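Local coordinates for protein bacteriocin (Pseudomonas syringae pv. tomato, PDB 4FZL) that probably kills related bacteria by degrading the cell-wall precursor lipid II, as a calcium-binding bacteriocin of the colicin M family, at residues A[81-86]-A[97-102]. Numbering follows the deposited sequence.
Sequences IKYPPG and PFHALA
Tyr83 reaches from the loop between helices 59-70 and 96-106 to Ala102 and His99 on the second of these helices. Its CB leaves the backbone in the direction of the helix and, with CG anti to the backbone N (chi1 -168°), the ring is carried toward it; the CA atoms of Tyr83 and Ala102 remain 8.4 Å apart. Pro84 CD lies 3.8 Å above one face of the ring, toward its rim, so the residue next in sequence covers part of the tyrosine. Further out, CE1 of Tyr83 meets the methyl CB of Ala102 at 4.0 Å, an apolar contact approached obliquely. The small alanine suits this place because the broad ring can come close to the helix. At the tip, Tyr83 OH lies 3.5 Å from CD2 of His99, in the plane of the imidazole and at its edge, and the two side chains cross at about a right angle. This edge approach is not a hydrogen bond; the hydroxyl's bond is to His103 ND1, one turn after His99 on helix 96-106. Tyrosine thus fits because its ring packs on alanine while its hydroxyl pairs with a histidine. His99 suits its position by having two ring nitrogens, ND1 bonded to Asp50 of helix 37-54 and NE2 to ND1 of His88, which should fix the rotation of the imidazole. The His88 ring also stacks on Tyr83, and its NE2 bonds to the carbonyl O of Pro84, so that His88 is held against the loop backbone while linking the loop to the helix. The result is a largely buried contact in which Tyr83 and three histidines, joined by ring contacts and hydrogen bonds, connect an interhelical loop to helices 37-54 and 96-106 in the helical part of this colicin M-family protein.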
loop_
_atom_site.group_PDB
_atom_site.type_symbol
_atom_site.label_atom_id
_atom_site.label_comp_id
_atom_site.label_asym_id
_atom_site.label_seq_id
_atom_site.Cartn_x
_atom_site.Cartn_y
_atom_site.Cartn_z
ATOM N N ILE A 81 -21.212 6.881 -3.091
ATOM C CA ILE A 81 -20.338 6.216 -2.181
ATOM C C ILE A 81 -19.484 7.341 -1.603
ATOM O O ILE A 81 -18.949 8.203 -2.345
ATOM C CB ILE A 81 -19.487 5.136 -2.803
ATOM C CG1 ILE A 81 -18.475 4.548 -1.797
ATOM C CG2 ILE A 81 -18.750 5.683 -4.072
ATOM C CD1 ILE A 81 -17.836 3.280 -2.276
ATOM N N LYS A 82 -19.375 7.365 -0.267
ATOM C CA LYS A 82 -18.563 8.355 0.481
ATOM C C LYS A 82 -17.279 7.736 0.971
ATOM O O LYS A 82 -17.267 6.629 1.378
ATOM C CB LYS A 82 -19.382 8.970 1.604
ATOM C CG LYS A 82 -20.462 9.908 1.036
ATOM C CD LYS A 82 -21.428 10.419 2.084
ATOM C CE LYS A 82 -22.401 11.413 1.452
ATOM N NZ LYS A 82 -23.718 11.481 2.156
ATOM N N TYR A 83 -16.206 8.511 0.905
ATOM C CA TYR A 83 -14.915 8.100 1.428
ATOM C C TYR A 83 -15.024 8.273 2.929
ATOM O O TYR A 83 -15.075 9.396 3.412
ATOM C CB TYR A 83 -13.803 8.918 0.783
ATOM C CG TYR A 83 -12.428 8.327 1.073
ATOM C CD1 TYR A 83 -11.968 7.264 0.313
ATOM C CD2 TYR A 83 -11.659 8.777 2.105
ATOM C CE1 TYR A 83 -10.732 6.687 0.549
ATOM C CE2 TYR A 83 -10.388 8.211 2.352
ATOM C CZ TYR A 83 -9.959 7.162 1.572
ATOM O OH TYR A 83 -8.748 6.538 1.850
ATOM N N PRO A 84 -14.951 7.184 3.690
ATOM C CA PRO A 84 -15.277 7.253 5.116
ATOM C C PRO A 84 -14.296 8.039 5.963
ATOM O O PRO A 84 -13.131 8.289 5.539
ATOM C CB PRO A 84 -15.300 5.783 5.525
ATOM C CG PRO A 84 -14.393 5.080 4.572
ATOM C CD PRO A 84 -14.269 5.930 3.329
ATOM N N PRO A 85 -14.739 8.430 7.176
ATOM C CA PRO A 85 -13.995 9.405 7.943
ATOM C C PRO A 85 -12.971 8.828 8.890
ATOM O O PRO A 85 -12.113 9.560 9.323
ATOM C CB PRO A 85 -15.087 10.074 8.794
ATOM C CG PRO A 85 -16.039 8.948 9.086
ATOM C CD PRO A 85 -16.018 8.085 7.838
ATOM N N GLY A 86 -13.005 7.532 9.164
ATOM C CA GLY A 86 -12.149 6.962 10.224
ATOM C C GLY A 86 -10.796 6.355 9.881
ATOM O O GLY A 86 -9.947 6.975 9.239
ATOM N N PRO A 97 -2.611 0.334 -4.096
ATOM C CA PRO A 97 -2.110 1.653 -4.577
ATOM C C PRO A 97 -3.285 2.590 -4.930
ATOM O O PRO A 97 -3.162 3.790 -4.869
ATOM C CB PRO A 97 -1.280 1.325 -5.820
ATOM C CG PRO A 97 -1.298 -0.140 -5.933
ATOM C CD PRO A 97 -2.011 -0.795 -4.805
ATOM N N PHE A 98 -4.418 2.014 -5.370
ATOM C CA PHE A 98 -5.594 2.838 -5.648
ATOM C C PHE A 98 -6.186 3.412 -4.381
ATOM O O PHE A 98 -6.747 4.513 -4.345
ATOM C CB PHE A 98 -6.650 2.048 -6.392
ATOM C CG PHE A 98 -6.231 1.682 -7.788
ATOM C CD1 PHE A 98 -6.329 2.581 -8.822
ATOM C CD2 PHE A 98 -5.700 0.428 -8.046
ATOM C CE1 PHE A 98 -5.933 2.204 -10.134
ATOM C CE2 PHE A 98 -5.293 0.056 -9.338
ATOM C CZ PHE A 98 -5.386 0.972 -10.374
ATOM N N HIS A 99 -6.140 2.623 -3.323
ATOM C CA HIS A 99 -6.630 3.099 -2.020
ATOM C C HIS A 99 -5.773 4.284 -1.558
ATOM O O HIS A 99 -6.306 5.292 -1.112
ATOM C CB HIS A 99 -6.617 1.877 -0.999
ATOM C CG HIS A 99 -7.251 2.173 0.316
ATOM N ND1 HIS A 99 -7.446 1.214 1.245
ATOM C CD2 HIS A 99 -7.853 3.315 0.806
ATOM C CE1 HIS A 99 -8.090 1.708 2.307
ATOM N NE2 HIS A 99 -8.368 2.989 2.053
ATOM N N ALA A 100 -4.460 4.174 -1.678
ATOM C CA ALA A 100 -3.556 5.263 -1.323
ATOM C C ALA A 100 -3.825 6.470 -2.222
ATOM O O ALA A 100 -3.697 7.659 -1.765
ATOM C CB ALA A 100 -2.105 4.804 -1.361
ATOM N N LEU A 101 -4.050 6.207 -3.509
ATOM C CA LEU A 101 -4.332 7.310 -4.444
ATOM C C LEU A 101 -5.638 8.077 -4.023
ATOM O O LEU A 101 -5.723 9.311 -3.915
ATOM C CB LEU A 101 -4.483 6.785 -5.887
ATOM C CG LEU A 101 -4.922 7.788 -6.953
ATOM C CD1 LEU A 101 -3.723 8.689 -7.139
ATOM C CD2 LEU A 101 -5.183 6.964 -8.207
ATOM N N ALA A 102 -6.671 7.266 -3.814
ATOM C CA ALA A 102 -7.958 7.767 -3.290
ATOM C C ALA A 102 -7.761 8.620 -2.004
ATOM O O ALA A 102 -8.372 9.680 -1.870
ATOM C CB ALA A 102 -8.963 6.617 -3.045
#